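Local coordinates for insecticyanin-A (Manduca sexta, PDB 1Z24), which binds the bile pigment biliverdin IX gamma as a blue lipocalin and, together with carotenes, gives hornworms their green camouflage, at residues Tyr117-His122 and His128-Trp133; Ile30-Leu33 and Glu38-Gly41. All coordinates share one frame; numbering follows the deposited sequence.

In the fold
Following the chain from the N terminus, contact 2 comes first. Strand 25-32 runs out into a loop, and I30-L33 meets E38-G41 before strand 44-50 begins, closing the four-residue loop between them. Contact 1 opens much later, where strand 113-122 turns back into strand 127-136. It closes a hairpin with five residues between its segments. The two contacts lie in series, and neither nests in nor crosses the other. In space they meet, because strands 25-32 and 127-136 are neighbours in the lipocalin barrel. Their centres are about 14 Å apart. The backbone of L33 is hydrogen-bonded to that of A132, and W133 of contact 1 bonds to E38 of contact 2. Both contacts reach the biliverdin.

Contact 1: Tyr117-His122 and His128-Trp133; sequences YNCDYH and HSIHAW. With BLV (biliverdin IX gamma chromophore), chain B.
Y117-H122 and H128-W133 run antiparallel, their axes 4.6 Å apart at closest and their directions at 164°. They form a beta hairpin of the lipocalin barrel. N118 with H131 and D120 with S129 are its hydrogen-bonded pairs. Y117, C119 and Y121 face A132, I130 and H128 in the non-hydrogen-bonded pairs between.

The face with N118 and H131 meets the biliverdin. The N118 amide and the H131 ring lie side by side, nearly coplanar. H131 ND1 donates to N118 OD1 at 2.7 Å, on a lone pair in the carbonyl plane. This bond helps to fix the amide, and N118 ND2 then reaches the propionate O1A of biliverdin at 2.9 Å. D2 accepts from H131 NE2 and holds the far side of the imidazole. Farther along, one face of the W133 indole lies over the ring B pyrrole, against C2B and methyl CMB. W133 CZ2 is 3.4 Å from the bridge carbon CHB. W133 NE1 donates to E38 OE1. A leucine in place of W133 would probably leave pyrrole ring B without this indole face and E38 OE1 without this N-H donor.

The other face carries C119, Y117 and I130. C119 is disulfide-bonded to C9, which ties the hairpin to the N-terminal segment. The methyl CD1 of I130 reaches the hydroxyl end of Y117, 3.5 Å from OH. H128 ND1 bonds to the backbone of G7. C119 SG, its bond to CB anti to the backbone N (chi1 -174°), meets this imidazole obliquely, 4.0 Å from its centroid, and also lies 3.5 Å from I130 CD1.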
loop_
_atom_site.group_PDB
_atom_site.type_symbol
_atom_site.label_atom_id
_atom_site.label_comp_id
_atom_site.label_asym_id
_atom_site.label_seq_id
_atom_site.Cartn_x
_atom_site.Cartn_y
_atom_site.Cartn_z
ATOM N N TYR A 117 9.155 11.299 5.129
ATOM C CA TYR A 117 7.885 11.123 4.453
ATOM C C TYR A 117 6.687 11.276 5.362
ATOM O O TYR A 117 6.842 11.317 6.535
ATOM C CB TYR A 117 7.956 9.621 4.112
ATOM C CG TYR A 117 6.699 8.801 3.757
ATOM C CD1 TYR A 117 6.393 8.544 2.418
ATOM C CD2 TYR A 117 5.876 8.268 4.753
ATOM C CE1 TYR A 117 5.285 7.780 2.036
ATOM C CE2 TYR A 117 4.771 7.491 4.398
ATOM C CZ TYR A 117 4.489 7.249 3.050
ATOM O OH TYR A 117 3.416 6.486 2.719
ATOM N N ASN A 118 5.495 11.374 4.806
ATOM C CA ASN A 118 4.261 11.472 5.569
ATOM C C ASN A 118 3.116 11.061 4.649
ATOM O O ASN A 118 3.280 11.069 3.447
ATOM C CB ASN A 118 3.952 12.662 6.462
ATOM C CG ASN A 118 3.015 13.647 5.803
ATOM O OD1 ASN A 118 3.271 14.158 4.701
ATOM N ND2 ASN A 118 1.964 13.962 6.517
ATOM N N CYS A 119 2.004 10.668 5.224
ATOM C CA CYS A 119 0.811 10.221 4.547
ATOM C C CYS A 119 -0.312 10.818 5.324
ATOM O O CYS A 119 -0.424 10.622 6.518
ATOM C CB CYS A 119 0.694 8.662 4.463
ATOM S SG CYS A 119 -0.752 8.271 3.429
ATOM N N ASP A 120 -1.113 11.587 4.633
ATOM C CA ASP A 120 -2.253 12.289 5.201
ATOM C C ASP A 120 -3.551 11.748 4.621
ATOM O O ASP A 120 -3.824 11.919 3.422
ATOM C CB ASP A 120 -2.039 13.750 4.785
ATOM C CG ASP A 120 -2.964 14.726 5.476
ATOM O OD1 ASP A 120 -2.587 15.829 5.839
ATOM O OD2 ASP A 120 -4.183 14.301 5.691
ATOM N N TYR A 121 -4.346 11.094 5.468
ATOM C CA TYR A 121 -5.602 10.510 4.992
ATOM C C TYR A 121 -6.802 11.458 5.089
ATOM O O TYR A 121 -7.038 12.019 6.135
ATOM C CB TYR A 121 -5.874 9.096 5.623
ATOM C CG TYR A 121 -7.200 8.480 5.128
ATOM C CD1 TYR A 121 -7.339 7.938 3.852
ATOM C CD2 TYR A 121 -8.344 8.447 5.928
ATOM C CE1 TYR A 121 -8.545 7.422 3.389
ATOM C CE2 TYR A 121 -9.555 7.881 5.523
ATOM C CZ TYR A 121 -9.653 7.401 4.229
ATOM O OH TYR A 121 -10.813 6.915 3.803
ATOM N N HIS A 122 -7.553 11.639 3.997
ATOM C CA HIS A 122 -8.759 12.485 3.945
ATOM C C HIS A 122 -9.988 11.567 3.816
ATOM O O HIS A 122 -10.329 11.132 2.742
ATOM C CB HIS A 122 -8.700 13.276 2.664
ATOM C CG HIS A 122 -7.655 14.325 2.773
ATOM N ND1 HIS A 122 -7.966 15.685 2.812
ATOM C CD2 HIS A 122 -6.294 14.219 2.827
ATOM C CE1 HIS A 122 -6.801 16.365 2.899
ATOM N NE2 HIS A 122 -5.783 15.511 2.914
ATOM N N HIS A 128 -5.509 9.583 0.065
ATOM C CA HIS A 128 -4.495 10.175 0.909
ATOM C C HIS A 128 -3.514 10.896 0.044
ATOM O O HIS A 128 -3.299 10.573 -1.147
ATOM C CB HIS A 128 -3.704 9.100 1.810
ATOM C CG HIS A 128 -3.172 7.996 0.944
ATOM N ND1 HIS A 128 -4.015 7.006 0.415
ATOM C CD2 HIS A 128 -1.913 7.751 0.509
ATOM C CE1 HIS A 128 -3.239 6.214 -0.314
ATOM N NE2 HIS A 128 -1.972 6.613 -0.289
ATOM N N SER A 129 -2.912 11.895 0.666
ATOM C CA SER A 129 -1.888 12.628 -0.045
ATOM C C SER A 129 -0.538 12.123 0.496
ATOM O O SER A 129 -0.442 11.694 1.649
ATOM C CB SER A 129 -1.920 14.143 0.046
ATOM O OG SER A 129 -2.056 14.576 1.399
ATOM N N ILE A 130 0.507 12.156 -0.318
ATOM C CA ILE A 130 1.818 11.717 0.103
ATOM C C ILE A 130 2.831 12.859 0.017
ATOM O O ILE A 130 2.921 13.607 -0.984
ATOM C CB ILE A 130 2.321 10.555 -0.794
ATOM C CG1 ILE A 130 1.494 9.235 -0.627
ATOM C CG2 ILE A 130 3.832 10.357 -0.587
ATOM C CD1 ILE A 130 1.472 8.754 0.822
ATOM N N HIS A 131 3.614 13.003 1.060
ATOM C CA HIS A 131 4.639 14.023 1.039
ATOM C C HIS A 131 5.997 13.385 1.275
ATOM O O HIS A 131 6.098 12.437 2.046
ATOM C CB HIS A 131 4.444 15.179 1.998
ATOM C CG HIS A 131 3.083 15.715 1.807
ATOM N ND1 HIS A 131 2.031 15.413 2.665
ATOM C CD2 HIS A 131 2.600 16.513 0.823
ATOM C CE1 HIS A 131 0.934 16.067 2.154
ATOM N NE2 HIS A 131 1.248 16.735 1.059
ATOM N N ALA A 132 7.053 13.885 0.622
ATOM C CA ALA A 132 8.385 13.315 0.829
ATOM C C ALA A 132 9.456 14.347 0.599
ATOM O O ALA A 132 9.244 15.264 -0.203
ATOM C CB ALA A 132 8.656 12.132 -0.076
ATOM N N TRP A 133 10.606 14.184 1.295
ATOM C CA TRP A 133 11.714 15.128 1.172
ATOM C C TRP A 133 13.076 14.486 1.158
ATOM O O TRP A 133 13.382 13.618 1.990
ATOM C CB TRP A 133 11.810 15.979 2.445
ATOM C CG TRP A 133 10.636 16.807 2.755
ATOM C CD1 TRP A 133 10.509 18.162 2.534
ATOM C CD2 TRP A 133 9.394 16.330 3.384
ATOM N NE1 TRP A 133 9.234 18.556 3.001
ATOM C CE2 TRP A 133 8.523 17.473 3.505
ATOM C CE3 TRP A 133 8.959 15.053 3.806
ATOM C CZ2 TRP A 133 7.205 17.369 4.083
ATOM C CZ3 TRP A 133 7.695 14.906 4.348
ATOM C CH2 TRP A 133 6.826 16.055 4.505
HETATM N NA BLV B . 5.683 20.023 6.589
HETATM C C1A BLV B . 4.338 19.860 6.581
HETATM C C2A BLV B . 3.904 18.579 7.114
HETATM C C3A BLV B . 5.048 17.933 7.478
HETATM C C4A BLV B . 6.154 18.846 7.134
HETATM C CMA BLV B . 5.246 16.480 8.055
HETATM O OA BLV B . 3.583 20.717 6.174
HETATM C CAA BLV B . 2.514 18.089 7.175
HETATM C CBA BLV B . 2.231 17.685 5.759
HETATM C CGA BLV B . 0.747 17.343 5.634
HETATM O O1A BLV B . 0.356 16.208 5.596
HETATM O O2A BLV B . -0.045 18.231 5.610
HETATM C CHB BLV B . 7.494 18.513 7.324
HETATM N NB BLV B . 8.662 20.534 6.599
HETATM C C1B BLV B . 8.620 19.186 6.879
HETATM C C2B BLV B . 9.913 18.578 6.687
HETATM C C3B BLV B . 10.717 19.564 6.288
HETATM C C4B BLV B . 9.920 20.793 6.219
HETATM C CMB BLV B . 10.267 17.117 6.915
HETATM C CAB BLV B . 12.172 19.434 5.947
HETATM C CBB BLV B . 12.544 20.157 4.841
HETATM C CHC BLV B . 10.454 22.044 5.882
HETATM N NC BLV B . 8.623 23.630 5.852
HETATM C C1C BLV B . 9.938 23.307 5.907
HETATM C C2C BLV B . 10.782 24.512 5.952
HETATM C C3C BLV B . 10.029 25.614 5.966
HETATM C C4C BLV B . 8.621 25.047 5.901
HETATM C CMC BLV B . 12.232 24.485 6.083
HETATM C CAC BLV B . 10.333 27.124 5.990
HETATM C CBC BLV B . 9.430 28.004 6.485
HETATM C CHD BLV B . 7.423 25.837 5.792
HETATM N ND BLV B . 5.899 24.395 7.098
HETATM C C1D BLV B . 6.186 25.568 6.343
HETATM C C2D BLV B . 4.974 26.443 6.286
HETATM C C3D BLV B . 3.976 25.811 6.991
HETATM C C4D BLV B . 4.575 24.580 7.476
HETATM C CMD BLV B . 4.819 27.757 5.583
HETATM O OD BLV B . 3.974 23.784 8.157
HETATM C CAD BLV B . 2.602 26.302 7.222
HETATM C CBD BLV B . 2.529 26.846 8.636
HETATM C CGD BLV B . 1.049 27.187 9.042
HETATM O O1D BLV B . 0.641 28.297 8.913
HETATM O O2D BLV B . 0.292 26.333 9.464
#

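Contact 2: Ile30-Leu33 and Glu38-Gly41. With BLV (biliverdin IX gamma chromophore), chain B.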
loop_
_atom_site.group_PDB
_atom_site.type_symbol
_atom_site.label_atom_id
_atom_site.label_comp_id
_atom_site.label_asym_id
_atom_site.label_seq_id
_atom_site.Cartn_x
_atom_site.Cartn_y
_atom_site.Cartn_z
ATOM N N ILE A 30 16.900 19.065 -0.757
ATOM C CA ILE A 30 17.376 18.926 -2.108
ATOM C C ILE A 30 16.206 18.801 -3.005
ATOM O O ILE A 30 16.153 19.326 -4.101
ATOM C CB ILE A 30 18.228 17.652 -2.176
ATOM C CG1 ILE A 30 19.462 17.813 -1.333
ATOM C CG2 ILE A 30 18.655 17.374 -3.597
ATOM C CD1 ILE A 30 20.229 19.052 -1.709
ATOM N N ALA A 31 15.226 18.078 -2.544
ATOM C CA ALA A 31 14.050 17.930 -3.392
ATOM C C ALA A 31 12.900 17.500 -2.546
ATOM O O ALA A 31 13.113 16.990 -1.431
ATOM C CB ALA A 31 14.224 16.876 -4.453
ATOM N N LYS A 32 11.684 17.682 -3.058
ATOM C CA LYS A 32 10.512 17.246 -2.284
ATOM C C LYS A 32 9.371 16.903 -3.220
ATOM O O LYS A 32 9.470 17.255 -4.379
ATOM C CB LYS A 32 9.953 18.441 -1.442
ATOM C CG LYS A 32 9.595 19.673 -2.312
ATOM C CD LYS A 32 8.829 20.771 -1.581
ATOM C CE LYS A 32 8.723 22.098 -2.388
ATOM N NZ LYS A 32 10.037 22.729 -2.445
ATOM N N LEU A 33 8.311 16.227 -2.702
ATOM C CA LEU A 33 7.142 15.978 -3.495
ATOM C C LEU A 33 6.343 17.297 -3.280
ATOM O O LEU A 33 6.604 17.948 -2.233
ATOM C CB LEU A 33 6.299 14.811 -2.985
ATOM C CG LEU A 33 6.929 13.419 -3.181
ATOM C CD1 LEU A 33 5.915 12.345 -2.819
ATOM C CD2 LEU A 33 7.415 13.165 -4.572
ATOM N N GLU A 38 4.746 24.815 1.042
ATOM C CA GLU A 38 6.107 25.254 0.816
ATOM C C GLU A 38 6.575 25.270 -0.634
ATOM O O GLU A 38 7.765 25.427 -0.982
ATOM C CB GLU A 38 6.982 24.463 1.739
ATOM C CG GLU A 38 7.058 22.963 1.263
ATOM C CD GLU A 38 8.183 22.241 1.997
ATOM O OE1 GLU A 38 8.082 21.389 2.839
ATOM O OE2 GLU A 38 9.333 22.613 1.582
ATOM N N ASN A 39 5.622 25.098 -1.478
ATOM C CA ASN A 39 5.930 25.088 -2.884
ATOM C C ASN A 39 6.678 26.318 -3.414
ATOM O O ASN A 39 7.527 26.143 -4.240
ATOM C CB ASN A 39 4.629 24.884 -3.692
ATOM C CG ASN A 39 4.191 23.441 -3.677
ATOM O OD1 ASN A 39 5.063 22.598 -3.580
ATOM N ND2 ASN A 39 2.884 23.156 -3.775
ATOM N N GLN A 40 6.418 27.496 -2.873
ATOM C CA GLN A 40 7.090 28.709 -3.333
ATOM C C GLN A 40 8.427 29.083 -2.709
ATOM O O GLN A 40 9.099 29.939 -3.252
ATOM C CB GLN A 40 6.139 29.885 -3.077
ATOM C CG GLN A 40 5.234 30.336 -4.247
ATOM C CD GLN A 40 4.524 31.700 -3.907
ATOM O OE1 GLN A 40 5.096 32.822 -4.133
ATOM N NE2 GLN A 40 3.281 31.638 -3.346
ATOM N N GLY A 41 8.805 28.481 -1.581
ATOM C CA GLY A 41 10.063 28.796 -0.920
ATOM C C GLY A 41 11.286 28.170 -1.592
ATOM O O GLY A 41 11.250 27.114 -2.209
HETATM N NA BLV B . 5.683 20.023 6.589
HETATM C C1A BLV B . 4.338 19.860 6.581
HETATM C C2A BLV B . 3.904 18.579 7.114
HETATM C C3A BLV B . 5.048 17.933 7.478
HETATM C C4A BLV B . 6.154 18.846 7.134
HETATM C CMA BLV B . 5.246 16.480 8.055
HETATM O OA BLV B . 3.583 20.717 6.174
HETATM C CAA BLV B . 2.514 18.089 7.175
HETATM C CBA BLV B . 2.231 17.685 5.759
HETATM C CGA BLV B . 0.747 17.343 5.634
HETATM O O1A BLV B . 0.356 16.208 5.596
HETATM O O2A BLV B . -0.045 18.231 5.610
HETATM C CHB BLV B . 7.494 18.513 7.324
HETATM N NB BLV B . 8.662 20.534 6.599
HETATM C C1B BLV B . 8.620 19.186 6.879
HETATM C C2B BLV B . 9.913 18.578 6.687
HETATM C C3B BLV B . 10.717 19.564 6.288
HETATM C C4B BLV B . 9.920 20.793 6.219
HETATM C CMB BLV B . 10.267 17.117 6.915
HETATM C CAB BLV B . 12.172 19.434 5.947
HETATM C CBB BLV B . 12.544 20.157 4.841
HETATM C CHC BLV B . 10.454 22.044 5.882
HETATM N NC BLV B . 8.623 23.630 5.852
HETATM C C1C BLV B . 9.938 23.307 5.907
HETATM C C2C BLV B . 10.782 24.512 5.952
HETATM C C3C BLV B . 10.029 25.614 5.966
HETATM C C4C BLV B . 8.621 25.047 5.901
HETATM C CMC BLV B . 12.232 24.485 6.083
HETATM C CAC BLV B . 10.333 27.124 5.990
HETATM C CBC BLV B . 9.430 28.004 6.485
HETATM C CHD BLV B . 7.423 25.837 5.792
HETATM N ND BLV B . 5.899 24.395 7.098
HETATM C C1D BLV B . 6.186 25.568 6.343
HETATM C C2D BLV B . 4.974 26.443 6.286
HETATM C C3D BLV B . 3.976 25.811 6.991
HETATM C C4D BLV B . 4.575 24.580 7.476
HETATM C CMD BLV B . 4.819 27.757 5.583
HETATM O OD BLV B . 3.974 23.784 8.157
HETATM C CAD BLV B . 2.602 26.302 7.222
HETATM C CBD BLV B . 2.529 26.846 8.636
HETATM C CGD BLV B . 1.049 27.187 9.042
HETATM O O1D BLV B . 0.641 28.297 8.913
HETATM O O2D BLV B . 0.292 26.333 9.464
#
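Strand 25-32 meets the turn that begins at E38 through one side chain, that of K32, beside the lipocalin pocket. Along the strand, I30 and A31 come first and form a classic beta bulge, both facing I134. K32 follows, with its side chain toward E38-G41. Its CG sits between the backbone N and the carbonyl carbon (chi1 56°), and the chain runs extended before bending at its last torsion. The K32 and E38 chains lie alongside, running opposite ways. K32 CD packs 3.7 Å from E38 OE2. The ammonium NZ stays 4.1 Å from E38 OE2, too far for a salt bridge. Its salt bridge is with E29, whose carboxylate also lies close to that of E38. The lysine charge probably eases this crowding of acids. K32 CE also passes 3.9 Å from N39 OD1, which accepts from the backbone N of L35. L33 turns its side chain away, onto I130 and A132.

E38 opens a type I turn, closed by G41 N bonding to E38 O at 3.3 Å. E38 OE1 makes a near approach of 3.8 Å to NC of biliverdin. Strand 25-32 pairs with both 44-50 and 127-136. K32 packs on W133 of strand 127-136, and the turn lies beside them, next to the pigment.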